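Local structure of putative PLP-dependent aminotransferase (Bacillus cereus ATCC 10987, 3JU7) at residues S47-N52 and P164-M169; A55-A60 and Q210-M215; L64-A69 and M182-F187; Q71-K76 and P157-A162; G176-G181 and L200-N205. The protein carries pyridoxal phosphate on a lysine and probably acts as a transaminase of the DegT/DnrJ/EryC1 family. All coordinates share one frame; numbering follows the deposited sequence.

Interaction 1 of 5, residues S47-N52 and P164-M169; sequences SGFFQN and PGFGLM
Phe49 and Phe166 form an offset edge-to-face pair, the edge of Phe49 directed toward the face of Phe166. Their centroids lie 5.0 Å apart and the planes stand at 81°. Phe49 CD2 and CE2 do the touching: CE2 is 3.3 Å from Phe166 CE2. Phe166 reaches this place with CG anti to the backbone N (chi1 -166°).

Apolar contacts flank the ring pair. The selenomethionine Met169 brings its methyl CE across Phe49, 3.6 Å from CD1, while Phe50 CE2 makes a looser approach of 4.5 Å to Phe166 CE1.

Backbone shape sets the second segment. Gly165 to Leu168 is a type II beta turn closed by Leu168 N to Gly165 O at 3.1 Å, and Gly167 has the positive phi that calls for glycine.

Around this aromatic cluster, His174 and Tyr185 add further ring contacts to Phe166, and Ile45 of helix 36-48 packs on it, so the end of that helix is joined to the loop between strands 159-161 and 169-170.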
# COMPACT_ATOMS: atom_id res chain seq x y z
N SER A 47 -9.52 -7.91 -21.76
CA SER A 47 -9.67 -8.72 -22.96
C SER A 47 -9.49 -10.19 -22.70
O SER A 47 -10.22 -11.02 -23.23
CB SER A 47 -8.63 -8.32 -23.99
OG SER A 47 -8.99 -7.07 -24.51
N GLY A 48 -8.49 -10.51 -21.91
CA GLY A 48 -8.10 -11.89 -21.70
C GLY A 48 -9.04 -12.61 -20.77
O GLY A 48 -9.40 -13.74 -21.04
N PHE A 49 -9.44 -11.96 -19.67
CA PHE A 49 -10.27 -12.63 -18.70
C PHE A 49 -11.73 -12.21 -18.66
O PHE A 49 -12.60 -13.07 -18.47
CB PHE A 49 -9.65 -12.49 -17.30
CG PHE A 49 -8.37 -13.28 -17.10
CD1 PHE A 49 -8.18 -14.51 -17.69
CD2 PHE A 49 -7.38 -12.80 -16.29
CE1 PHE A 49 -7.00 -15.22 -17.50
CE2 PHE A 49 -6.20 -13.53 -16.09
CZ PHE A 49 -6.01 -14.73 -16.69
N PHE A 50 -12.03 -10.92 -18.80
CA PHE A 50 -13.37 -10.45 -18.48
C PHE A 50 -14.27 -10.11 -19.66
O PHE A 50 -15.27 -9.41 -19.49
CB PHE A 50 -13.30 -9.28 -17.53
CG PHE A 50 -12.75 -9.63 -16.17
CD1 PHE A 50 -13.52 -10.34 -15.28
CD2 PHE A 50 -11.48 -9.24 -15.79
CE1 PHE A 50 -13.02 -10.66 -14.01
CE2 PHE A 50 -10.98 -9.56 -14.52
CZ PHE A 50 -11.75 -10.26 -13.65
N GLN A 51 -13.90 -10.63 -20.82
CA GLN A 51 -14.67 -10.49 -22.05
C GLN A 51 -14.99 -9.04 -22.31
O GLN A 51 -16.05 -8.74 -22.85
CB GLN A 51 -15.95 -11.35 -21.98
CG GLN A 51 -15.70 -12.86 -21.89
CD GLN A 51 -16.97 -13.66 -21.56
OE1 GLN A 51 -18.04 -13.39 -22.09
NE2 GLN A 51 -16.85 -14.65 -20.68
N ASN A 52 -14.09 -8.13 -21.92
CA ASN A 52 -14.29 -6.71 -22.12
C ASN A 52 -15.64 -6.21 -21.63
O ASN A 52 -16.26 -5.33 -22.26
CB ASN A 52 -14.14 -6.36 -23.63
CG ASN A 52 -12.70 -6.30 -24.07
OD1 ASN A 52 -11.85 -5.70 -23.39
ND2 ASN A 52 -12.40 -6.93 -25.16
N PRO A 164 -6.99 -15.24 -3.43
CA PRO A 164 -6.18 -16.25 -4.11
C PRO A 164 -6.74 -16.83 -5.42
O PRO A 164 -6.22 -17.83 -5.91
CB PRO A 164 -6.05 -17.35 -3.06
CG PRO A 164 -7.19 -17.18 -2.15
CD PRO A 164 -7.75 -15.80 -2.29
N GLY A 165 -7.74 -16.20 -6.00
CA GLY A 165 -8.52 -16.83 -7.06
C GLY A 165 -8.36 -16.22 -8.43
O GLY A 165 -9.13 -16.57 -9.30
N PHE A 166 -7.39 -15.34 -8.65
CA PHE A 166 -7.22 -14.80 -9.99
C PHE A 166 -6.80 -15.92 -10.92
O PHE A 166 -5.92 -16.71 -10.59
CB PHE A 166 -6.19 -13.69 -10.00
CG PHE A 166 -6.19 -12.88 -11.24
CD1 PHE A 166 -7.25 -12.03 -11.52
CD2 PHE A 166 -5.13 -12.97 -12.14
CE1 PHE A 166 -7.25 -11.28 -12.68
CE2 PHE A 166 -5.13 -12.24 -13.30
CZ PHE A 166 -6.20 -11.39 -13.58
N GLY A 167 -7.36 -15.93 -12.11
CA GLY A 167 -7.09 -16.95 -13.08
C GLY A 167 -8.05 -18.11 -12.98
O GLY A 167 -7.95 -19.03 -13.74
N LEU A 168 -8.99 -18.08 -12.03
CA LEU A 168 -9.99 -19.15 -11.86
C LEU A 168 -11.11 -19.09 -12.91
O LEU A 168 -11.94 -18.16 -12.93
CB LEU A 168 -10.62 -19.11 -10.46
CG LEU A 168 -11.68 -20.16 -10.18
CD1 LEU A 168 -11.10 -21.59 -10.39
CD2 LEU A 168 -12.22 -19.95 -8.72
N MSE A 169 -11.13 -20.11 -13.75
CA MSE A 169 -12.06 -20.29 -14.86
C MSE A 169 -12.99 -21.47 -14.64
O MSE A 169 -12.58 -22.49 -14.11
CB MSE A 169 -11.27 -20.63 -16.12
CG MSE A 169 -10.15 -19.66 -16.45
SE MSE A 169 -10.92 -18.07 -17.13
CE MSE A 169 -9.57 -17.71 -18.45

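Interaction 2 of 5, residues A55-A60 and Q210-M215; sequences AVTTVA and QRIKRM
Thr57 and Lys213 meet through two torsions: chi1 of Thr57 (-169°) sets OG1 anti to the backbone N and leaves CG2 in the crowded position between N and the carbonyl carbon, while chi4 of Lys213 (7°) is nearly eclipsed and folds NZ back toward the strand. This is helix-on-sheet packing in the large domain of a fold type I PLP enzyme. Helix 210-215 runs almost parallel to strand 55-59, with a crossing angle of 16° and an axial separation of 8.6 Å. Strand 55-59 is an outermost strand of the mixed sheet within this chain and pairs with 199-203.

The apolar half of the contact is methyl on methyl: Thr57 CG2 lies 3.6 Å from Ile212 CG2, and Ile212 also reaches Ile201 and Ala68.

The polar half is carried by Lys213, whose chain slides past Thr57 in the opposite direction, CG lying 3.2 Å from Thr57 OG1. Its NZ has two partners, Thr57 OG1 and Glu42 OE2 of helix 36-48, with which it forms a salt bridge. Glu42 additionally accepts from Thr58 N and so ties the same strand to a second helix. The Thr57 hydroxyl acts both as acceptor and as donor: it receives Lys213 NZ at 2.6 Å, and it donates to Thr58 O at 3.2 Å.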
# COMPACT_ATOMS: atom_id res chain seq x y z
N ALA A 55 -14.77 -3.43 -15.68
CA ALA A 55 -13.55 -2.67 -15.59
C ALA A 55 -12.72 -3.19 -14.44
O ALA A 55 -13.25 -3.71 -13.44
CB ALA A 55 -13.84 -1.18 -15.40
N VAL A 56 -11.41 -2.99 -14.55
CA VAL A 56 -10.51 -3.36 -13.49
C VAL A 56 -9.58 -2.20 -13.11
O VAL A 56 -9.30 -1.27 -13.94
CB VAL A 56 -9.62 -4.58 -13.88
CG1 VAL A 56 -10.47 -5.86 -14.19
CG2 VAL A 56 -8.73 -4.19 -15.04
N THR A 57 -9.07 -2.25 -11.88
CA THR A 57 -7.93 -1.42 -11.55
C THR A 57 -6.90 -2.21 -10.77
O THR A 57 -7.25 -3.03 -9.91
CB THR A 57 -8.33 -0.16 -10.77
OG1 THR A 57 -7.19 0.69 -10.73
CG2 THR A 57 -8.85 -0.51 -9.29
N THR A 58 -5.62 -1.99 -11.07
CA THR A 58 -4.56 -2.57 -10.24
C THR A 58 -4.52 -1.82 -8.91
O THR A 58 -5.02 -0.70 -8.83
CB THR A 58 -3.20 -2.51 -10.92
OG1 THR A 58 -2.86 -1.14 -11.18
CG2 THR A 58 -3.21 -3.31 -12.26
N VAL A 59 -4.01 -2.47 -7.86
CA VAL A 59 -3.74 -1.81 -6.58
C VAL A 59 -2.41 -2.34 -6.06
O VAL A 59 -1.91 -3.33 -6.57
CB VAL A 59 -4.86 -2.04 -5.55
CG1 VAL A 59 -6.13 -1.33 -6.01
CG2 VAL A 59 -5.10 -3.55 -5.34
N ALA A 60 -1.84 -1.71 -5.03
CA ALA A 60 -0.48 -2.05 -4.62
C ALA A 60 -0.44 -3.39 -3.91
O ALA A 60 0.58 -4.08 -3.94
CB ALA A 60 0.11 -0.96 -3.77
N GLN A 210 -13.64 3.59 -11.76
CA GLN A 210 -13.04 4.95 -11.97
C GLN A 210 -12.83 5.67 -10.63
O GLN A 210 -11.79 6.29 -10.37
CB GLN A 210 -13.93 5.80 -12.85
CG GLN A 210 -14.00 5.28 -14.30
CD GLN A 210 -15.10 5.91 -15.19
OE1 GLN A 210 -15.88 6.77 -14.75
NE2 GLN A 210 -15.15 5.46 -16.45
N ARG A 211 -13.83 5.56 -9.77
CA ARG A 211 -13.74 6.20 -8.48
C ARG A 211 -12.65 5.57 -7.62
O ARG A 211 -11.88 6.28 -6.99
CB ARG A 211 -15.11 6.15 -7.78
CG ARG A 211 -15.19 7.05 -6.63
CD ARG A 211 -16.61 7.46 -6.35
NE ARG A 211 -17.04 8.42 -7.33
CZ ARG A 211 -18.31 8.71 -7.59
NH1 ARG A 211 -19.29 8.10 -6.92
NH2 ARG A 211 -18.59 9.62 -8.52
N ILE A 212 -12.57 4.24 -7.61
CA ILE A 212 -11.53 3.57 -6.82
C ILE A 212 -10.17 4.07 -7.31
O ILE A 212 -9.25 4.25 -6.51
CB ILE A 212 -11.55 2.01 -6.97
CG1 ILE A 212 -12.64 1.39 -6.11
CG2 ILE A 212 -10.15 1.42 -6.57
CD1 ILE A 212 -12.26 1.05 -4.71
N LYS A 213 -10.04 4.28 -8.62
CA LYS A 213 -8.79 4.77 -9.16
C LYS A 213 -8.40 6.09 -8.50
O LYS A 213 -7.26 6.28 -8.10
CB LYS A 213 -8.86 4.91 -10.70
CG LYS A 213 -8.40 3.63 -11.39
CD LYS A 213 -8.81 3.50 -12.86
CE LYS A 213 -7.87 2.64 -13.73
NZ LYS A 213 -6.76 1.91 -13.00
N ARG A 214 -9.38 6.98 -8.37
CA ARG A 214 -9.11 8.26 -7.76
C ARG A 214 -8.77 8.08 -6.29
O ARG A 214 -7.86 8.73 -5.81
CB ARG A 214 -10.30 9.17 -7.88
CG ARG A 214 -10.58 9.69 -9.31
CD ARG A 214 -11.68 10.75 -9.18
NE ARG A 214 -12.16 11.19 -10.47
CZ ARG A 214 -12.86 12.29 -10.69
NH1 ARG A 214 -13.19 13.10 -9.70
NH2 ARG A 214 -13.21 12.60 -11.93
N MSE A 215 -9.53 7.22 -5.59
CA MSE A 215 -9.26 6.96 -4.17
C MSE A 215 -7.82 6.50 -3.90
O MSE A 215 -7.20 6.93 -2.95
CB MSE A 215 -10.25 5.94 -3.61
CG MSE A 215 -11.62 6.50 -3.48
SE MSE A 215 -12.90 5.19 -2.87
CE MSE A 215 -11.96 4.61 -1.18

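Interaction 3 of 5, residues L64-A69 and M182-F187; sequences LGLMAA and MIIYSF
Ile184 is the bump of this contact, and Gly65, Leu66 and Ala69 of the helix supply the surface it fits. Its CB points toward the helix, and the two branches enter different places. CG2 lies over the Gly65-Leu66 backbone, 4.1 Å from Leu66 N; Gly65 has no CB, which at this place would stand only 3.5 Å from Ile184 CG2, a tight fit. CD1 is turned the other way by chi2 (-36°) and rests against both Gly65 O, 4.0 Å away, and Ala69 CB, at 3.9 Å, which lie next to each other on the helix surface. Leu66 then closes over the flank of the isoleucine: the two side chains lie askew to one another, with Leu66 CD2 3.7 Å from Ile184 CG1.

Helix 62-73 lies over the sheet of the fold type I large domain, and its segment 64-69 runs at 165° to strand 182-186 with the short axes 8.4 Å apart. Small residues four apart, Gly65 and Ala69, are consistent with that closeness.

Two residues back along the strand, on the same face, selenomethionine Met182 makes a second bump. Its chain is extended beyond CG and lays SE against Ala69 CB at 3.9 Å, so that this methyl is met from two directions roughly at right angles, by Met182 SE and Ile184 CD1. Val159 of the adjoining strand packs on both Leu66 and Ile184. Toward the dimer interface, Leu64 meets Leu64 of the second subunit, and further along strand 182-186 Ser186 OG hydrogen-bonds the phosphate oxygen OP3 of the pyridoxal phosphate-lysine at position 191.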
# COMPACT_ATOMS: atom_id res chain seq x y z
N LEU A 64 -5.04 -3.45 0.60
CA LEU A 64 -5.41 -2.05 0.28
C LEU A 64 -6.60 -1.98 -0.69
O LEU A 64 -7.42 -1.08 -0.61
CB LEU A 64 -4.23 -1.33 -0.33
CG LEU A 64 -3.00 -1.23 0.56
CD1 LEU A 64 -1.83 -0.80 -0.33
CD2 LEU A 64 -3.24 -0.28 1.76
N GLY A 65 -6.70 -2.93 -1.58
CA GLY A 65 -7.86 -2.99 -2.45
C GLY A 65 -9.11 -3.26 -1.63
O GLY A 65 -10.17 -2.66 -1.86
N LEU A 66 -9.01 -4.17 -0.66
CA LEU A 66 -10.15 -4.46 0.19
C LEU A 66 -10.57 -3.17 0.86
O LEU A 66 -11.78 -2.81 0.85
CB LEU A 66 -9.85 -5.58 1.22
CG LEU A 66 -10.07 -7.00 0.68
CD1 LEU A 66 -9.37 -8.05 1.55
CD2 LEU A 66 -11.56 -7.30 0.58
N MSE A 67 -9.58 -2.47 1.43
CA MSE A 67 -9.82 -1.22 2.17
C MSE A 67 -10.51 -0.16 1.31
O MSE A 67 -11.50 0.44 1.73
CB MSE A 67 -8.51 -0.69 2.78
CG MSE A 67 -8.02 -1.55 3.98
SE MSE A 67 -6.16 -1.20 4.38
CE MSE A 67 -6.38 0.51 4.97
N ALA A 68 -10.00 0.02 0.09
CA ALA A 68 -10.54 1.00 -0.83
C ALA A 68 -12.01 0.66 -1.13
O ALA A 68 -12.92 1.52 -1.00
CB ALA A 68 -9.77 0.98 -2.12
N ALA A 69 -12.22 -0.61 -1.51
CA ALA A 69 -13.54 -1.11 -1.93
C ALA A 69 -14.59 -0.99 -0.80
O ALA A 69 -15.67 -0.48 -1.03
CB ALA A 69 -13.44 -2.54 -2.46
N MSE A 182 -17.91 -5.56 -6.00
CA MSE A 182 -16.49 -5.54 -6.30
C MSE A 182 -15.86 -6.86 -5.91
O MSE A 182 -16.31 -7.50 -4.96
CB MSE A 182 -15.81 -4.39 -5.59
CG MSE A 182 -15.98 -3.14 -6.38
SE MSE A 182 -15.38 -1.48 -5.66
CE MSE A 182 -15.22 -0.71 -7.43
N ILE A 183 -14.87 -7.27 -6.70
CA ILE A 183 -14.06 -8.46 -6.42
C ILE A 183 -12.60 -8.03 -6.27
O ILE A 183 -12.05 -7.31 -7.12
CB ILE A 183 -14.23 -9.53 -7.52
CG1 ILE A 183 -15.75 -9.67 -7.82
CG2 ILE A 183 -13.56 -10.79 -7.11
CD1 ILE A 183 -16.28 -11.00 -8.10
N ILE A 184 -11.99 -8.44 -5.17
CA ILE A 184 -10.59 -8.19 -4.88
C ILE A 184 -9.76 -9.47 -5.09
O ILE A 184 -10.12 -10.55 -4.65
CB ILE A 184 -10.37 -7.72 -3.43
CG1 ILE A 184 -11.35 -6.58 -3.02
CG2 ILE A 184 -8.93 -7.32 -3.24
CD1 ILE A 184 -11.70 -5.56 -4.15
N TYR A 185 -8.66 -9.34 -5.81
CA TYR A 185 -7.75 -10.42 -6.06
C TYR A 185 -6.36 -9.94 -5.70
O TYR A 185 -6.04 -8.74 -5.81
CB TYR A 185 -7.71 -10.81 -7.55
CG TYR A 185 -9.00 -11.10 -8.25
CD1 TYR A 185 -9.52 -12.39 -8.33
CD2 TYR A 185 -9.64 -10.09 -8.97
CE1 TYR A 185 -10.75 -12.65 -9.05
CE2 TYR A 185 -10.83 -10.33 -9.67
CZ TYR A 185 -11.40 -11.60 -9.72
OH TYR A 185 -12.59 -11.78 -10.47
N SER A 186 -5.52 -10.91 -5.37
CA SER A 186 -4.14 -10.64 -4.99
C SER A 186 -3.15 -11.15 -6.03
O SER A 186 -3.37 -12.19 -6.64
CB SER A 186 -3.84 -11.27 -3.63
OG SER A 186 -2.49 -11.05 -3.27
N PHE A 187 -2.05 -10.41 -6.20
CA PHE A 187 -0.92 -10.84 -7.00
C PHE A 187 0.34 -11.04 -6.09
O PHE A 187 1.48 -10.97 -6.54
CB PHE A 187 -0.60 -9.82 -8.08
CG PHE A 187 -1.72 -9.51 -9.06
CD1 PHE A 187 -2.59 -10.49 -9.54
CD2 PHE A 187 -1.84 -8.22 -9.58
CE1 PHE A 187 -3.58 -10.17 -10.47
CE2 PHE A 187 -2.83 -7.90 -10.53
CZ PHE A 187 -3.69 -8.89 -10.98

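Interaction 4 of 5, residues Q71-K76 and P157-A162; sequences QLKKRK and PVVVDA
Lys73 and Pro157 make the central contact, main chain against ring. The carbonyl oxygen of Lys73 lies 3.2 Å from Pro157 CG and close to CB as well, and the CA atoms of the two residues approach to 6.1 Å.

Aliphatic contacts continue it to either end. Lys73 CD rests 3.8 Å from Val159 CG2. The bends at chi3 (61°) and chi4 then bring CE within 3.5 Å of Val158 O and carry NZ on to Glu152, with which it forms a salt bridge. Arg75, crossing the proline at about a right angle, sets CG 3.6 Å from Pro157 CD.

Polar ends are satisfied mainly outside the pair of segments: Arg75 NH2 donates to Val130 O, and Lys74 NZ to Cys98 O, besides a weak bond of 3.3 Å from Lys74 NZ to Gln71 OE1.

Lys74 is the first residue to leave helical geometry after helix 62-73, so the contact places the helix exit against the residues that lead into strand 159-161. Farther along this segment lies Asp161, whose OD2 bonds N1 of the pyridoxal phosphate-lysine at position 191, the aspartate-pyridine pairing characteristic of fold type I PLP enzymes.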
# COMPACT_ATOMS: atom_id res chain seq x y z
N GLN A 71 -14.45 0.98 1.93
CA GLN A 71 -14.61 2.43 2.17
C GLN A 71 -15.55 3.05 1.12
O GLN A 71 -16.45 3.75 1.49
CB GLN A 71 -13.24 3.14 2.16
CG GLN A 71 -13.35 4.65 2.38
CD GLN A 71 -13.98 5.01 3.72
OE1 GLN A 71 -13.78 4.32 4.71
NE2 GLN A 71 -14.75 6.09 3.73
N LEU A 72 -15.36 2.77 -0.17
CA LEU A 72 -16.28 3.30 -1.20
C LEU A 72 -17.72 2.79 -1.06
O LEU A 72 -18.67 3.54 -1.19
CB LEU A 72 -15.79 2.93 -2.62
CG LEU A 72 -16.70 3.31 -3.78
CD1 LEU A 72 -16.80 4.82 -3.87
CD2 LEU A 72 -16.22 2.68 -5.08
N LYS A 73 -17.86 1.50 -0.83
CA LYS A 73 -19.14 0.83 -0.98
C LYS A 73 -19.93 0.70 0.32
O LYS A 73 -21.11 0.45 0.28
CB LYS A 73 -18.88 -0.55 -1.58
CG LYS A 73 -18.56 -0.48 -3.07
CD LYS A 73 -18.50 -1.81 -3.76
CE LYS A 73 -19.81 -2.62 -3.72
NZ LYS A 73 -20.81 -2.27 -4.74
N LYS A 74 -19.31 0.87 1.47
CA LYS A 74 -20.05 0.69 2.70
C LYS A 74 -21.24 1.66 2.85
O LYS A 74 -21.18 2.83 2.50
CB LYS A 74 -19.13 0.79 3.93
CG LYS A 74 -18.51 2.15 4.10
CD LYS A 74 -17.50 2.28 5.24
CE LYS A 74 -17.20 3.75 5.48
NZ LYS A 74 -16.44 3.95 6.69
N ARG A 75 -22.33 1.17 3.43
CA ARG A 75 -23.45 2.04 3.74
C ARG A 75 -23.05 2.91 4.90
O ARG A 75 -22.55 2.43 5.92
CB ARG A 75 -24.70 1.23 4.04
CG ARG A 75 -25.02 0.30 2.91
CD ARG A 75 -26.39 -0.21 2.95
NE ARG A 75 -26.69 -0.85 4.21
CZ ARG A 75 -27.82 -1.49 4.46
NH1 ARG A 75 -28.77 -1.56 3.53
NH2 ARG A 75 -28.01 -2.07 5.65
N LYS A 76 -23.27 4.20 4.72
CA LYS A 76 -22.69 5.21 5.60
C LYS A 76 -23.25 5.16 7.02
O LYS A 76 -22.60 5.59 7.94
CB LYS A 76 -22.80 6.61 4.96
CG LYS A 76 -21.79 6.85 3.79
N PRO A 157 -24.45 -3.72 -0.05
CA PRO A 157 -23.18 -3.78 -0.76
C PRO A 157 -22.33 -5.01 -0.43
O PRO A 157 -22.20 -5.39 0.72
CB PRO A 157 -22.43 -2.50 -0.30
CG PRO A 157 -23.08 -2.05 0.89
CD PRO A 157 -24.49 -2.59 0.90
N VAL A 158 -21.74 -5.60 -1.47
CA VAL A 158 -20.90 -6.78 -1.34
C VAL A 158 -19.55 -6.55 -2.02
O VAL A 158 -19.48 -6.09 -3.16
CB VAL A 158 -21.53 -7.97 -2.03
CG1 VAL A 158 -20.59 -9.16 -1.95
CG2 VAL A 158 -22.96 -8.21 -1.49
N VAL A 159 -18.49 -6.84 -1.28
CA VAL A 159 -17.15 -6.81 -1.79
C VAL A 159 -16.63 -8.19 -1.48
O VAL A 159 -16.53 -8.62 -0.29
CB VAL A 159 -16.27 -5.74 -1.11
CG1 VAL A 159 -14.81 -6.01 -1.45
CG2 VAL A 159 -16.69 -4.30 -1.51
N VAL A 160 -16.28 -8.89 -2.55
CA VAL A 160 -15.85 -10.30 -2.46
C VAL A 160 -14.34 -10.38 -2.38
O VAL A 160 -13.64 -9.89 -3.28
CB VAL A 160 -16.32 -11.09 -3.68
CG1 VAL A 160 -15.73 -12.52 -3.67
CG2 VAL A 160 -17.86 -11.09 -3.76
N ASP A 161 -13.84 -10.94 -1.26
CA ASP A 161 -12.43 -11.30 -1.13
C ASP A 161 -12.16 -12.62 -1.87
O ASP A 161 -12.47 -13.70 -1.40
CB ASP A 161 -12.03 -11.42 0.35
CG ASP A 161 -10.54 -11.67 0.56
OD1 ASP A 161 -9.85 -12.14 -0.37
OD2 ASP A 161 -10.05 -11.44 1.69
N ALA A 162 -11.56 -12.49 -3.04
CA ALA A 162 -11.16 -13.60 -3.87
C ALA A 162 -9.64 -13.52 -4.03
O ALA A 162 -9.11 -13.77 -5.10
CB ALA A 162 -11.87 -13.52 -5.25

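Interaction 5 of 5, residues G176-G181 and L200-N205; sequences GQDFSG and LIYSKN
Lys204 lies side by side with Asp178 of the loop 176-181, pointing the same way, each atom finding a neighbour there. CB lies 3.1 Å from Phe179 O. CG, anti to the backbone N (chi1 177°), passes Asp178 O at 3.9 Å. A bend at chi2 (66°) turns CD alongside the aspartate, where CD and then CE run near OD1. NZ ends in a salt bridge with Asp178 OD1 at 3.2 Å, a weak hydrogen bond by its geometry.

That carboxylate is held by several groups. Gln177 NE2 donates to OD1 at 2.8 Å, from above the carboxylate plane, and OD2 pairs with Arg53. The positive neighbours would be expected to favour its ionised form.

The backbone of Lys204 is tied too: its N donates to Phe179 O over 2.9 Å at 160°. On the strand side, Tyr202 OH accepts from Asp178 N at 3.0 Å and also bonds Arg53 O, its CE2 lying near Gly176 O of the type II beta turn from Gly176 to Phe179.

At the far end Ser203 OG donates to Gly181 O at 2.6 Å and accepts from Asn205 N, an ST turn. Asn205 follows as N-cap, its OD1 on Asp208 N, so this contact fastens the loop before strand 182-186 to the strand-to-helix junction at which strand 199-203 gives way to helix 206-215.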
# COMPACT_ATOMS: atom_id res chain seq x y z
N GLY A 176 -16.06 -14.15 -11.10
CA GLY A 176 -16.53 -12.80 -10.79
C GLY A 176 -17.18 -12.02 -11.94
O GLY A 176 -17.67 -10.90 -11.75
N GLN A 177 -17.17 -12.63 -13.12
CA GLN A 177 -17.62 -11.96 -14.35
C GLN A 177 -18.98 -11.31 -14.14
O GLN A 177 -19.90 -11.95 -13.59
CB GLN A 177 -17.67 -12.97 -15.50
CG GLN A 177 -18.15 -12.42 -16.88
CD GLN A 177 -17.13 -11.48 -17.49
OE1 GLN A 177 -15.99 -11.88 -17.74
NE2 GLN A 177 -17.51 -10.21 -17.69
N ASP A 178 -19.10 -10.04 -14.54
CA ASP A 178 -20.36 -9.31 -14.53
C ASP A 178 -20.92 -9.05 -13.13
O ASP A 178 -22.03 -8.59 -13.01
CB ASP A 178 -21.44 -10.00 -15.40
CG ASP A 178 -21.06 -10.05 -16.89
OD1 ASP A 178 -20.12 -9.35 -17.29
OD2 ASP A 178 -21.69 -10.82 -17.66
N PHE A 179 -20.17 -9.32 -12.07
CA PHE A 179 -20.69 -9.06 -10.73
C PHE A 179 -20.87 -7.54 -10.51
O PHE A 179 -19.98 -6.73 -10.87
CB PHE A 179 -19.75 -9.62 -9.71
CG PHE A 179 -20.22 -9.52 -8.29
CD1 PHE A 179 -21.40 -10.14 -7.87
CD2 PHE A 179 -19.44 -8.87 -7.36
CE1 PHE A 179 -21.81 -10.11 -6.55
CE2 PHE A 179 -19.81 -8.84 -6.00
CZ PHE A 179 -21.01 -9.44 -5.59
N SER A 180 -22.01 -7.18 -9.94
CA SER A 180 -22.32 -5.78 -9.67
C SER A 180 -21.48 -5.17 -8.58
O SER A 180 -21.23 -3.98 -8.61
CB SER A 180 -23.77 -5.65 -9.24
OG SER A 180 -24.57 -6.01 -10.33
N GLY A 181 -21.11 -5.97 -7.58
CA GLY A 181 -20.26 -5.48 -6.50
C GLY A 181 -18.82 -5.39 -6.95
O GLY A 181 -18.52 -5.18 -8.14
N LEU A 200 -5.72 -6.57 -7.68
CA LEU A 200 -6.65 -6.10 -8.69
C LEU A 200 -8.07 -6.03 -8.12
O LEU A 200 -8.46 -6.84 -7.23
CB LEU A 200 -6.65 -7.05 -9.86
CG LEU A 200 -7.33 -6.59 -11.18
CD1 LEU A 200 -6.42 -5.72 -12.02
CD2 LEU A 200 -7.82 -7.74 -11.99
N ILE A 201 -8.84 -5.07 -8.62
CA ILE A 201 -10.27 -4.98 -8.32
C ILE A 201 -11.04 -5.04 -9.61
O ILE A 201 -10.70 -4.35 -10.55
CB ILE A 201 -10.68 -3.70 -7.54
CG1 ILE A 201 -9.76 -3.50 -6.33
CG2 ILE A 201 -12.15 -3.83 -7.10
CD1 ILE A 201 -10.13 -2.32 -5.42
N TYR A 202 -12.06 -5.88 -9.66
CA TYR A 202 -12.95 -5.97 -10.83
C TYR A 202 -14.35 -5.57 -10.39
O TYR A 202 -14.77 -5.89 -9.28
CB TYR A 202 -13.03 -7.40 -11.36
CG TYR A 202 -14.12 -7.55 -12.39
CD1 TYR A 202 -13.90 -7.20 -13.72
CD2 TYR A 202 -15.40 -7.98 -12.03
CE1 TYR A 202 -14.92 -7.30 -14.67
CE2 TYR A 202 -16.42 -8.08 -12.98
CZ TYR A 202 -16.16 -7.76 -14.30
OH TYR A 202 -17.18 -7.86 -15.24
N SER A 203 -15.07 -4.87 -11.26
CA SER A 203 -16.52 -4.69 -11.10
C SER A 203 -17.13 -4.56 -12.47
O SER A 203 -16.50 -4.10 -13.44
CB SER A 203 -16.90 -3.51 -10.20
OG SER A 203 -18.30 -3.40 -10.02
N LYS A 204 -18.36 -5.02 -12.57
CA LYS A 204 -19.13 -4.72 -13.74
C LYS A 204 -19.40 -3.20 -13.76
O LYS A 204 -19.59 -2.61 -14.83
CB LYS A 204 -20.41 -5.52 -13.72
CG LYS A 204 -21.36 -5.25 -14.87
CD LYS A 204 -20.80 -5.69 -16.19
CE LYS A 204 -21.90 -5.70 -17.25
NZ LYS A 204 -21.61 -6.68 -18.31
N ASN A 205 -19.37 -2.57 -12.58
CA ASN A 205 -19.65 -1.14 -12.47
C ASN A 205 -18.42 -0.29 -12.76
O ASN A 205 -17.56 -0.09 -11.90
CB ASN A 205 -20.21 -0.84 -11.09
CG ASN A 205 -20.74 0.57 -10.99
OD1 ASN A 205 -20.10 1.56 -11.39
ND2 ASN A 205 -21.92 0.68 -10.40

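How the interactions relate
One mixed sheet joins interactions 2 to 5: strands 55-59, 199-203, 182-186 and 159-161 lie side by side in that order. Interactions 2 and 3 are centred about 9 Å apart, where Ile212 CD1 meets Ala68 CB at 3.6 Å. Interactions 3 and 4 share helix 62-73, and their strands both reach the pyridoxal phosphate-lysine at position 191. Interaction 1, at the end of helix 36-48, reaches interaction 2 through Phe50 CE2 to Val56 CG1 at 3.8 Å, interaction 5, about 11 Å between centres, through Phe50 stacked on Tyr202, and interaction 3 through Phe166 CD2 to Phe187 CE1 at 3.6 Å.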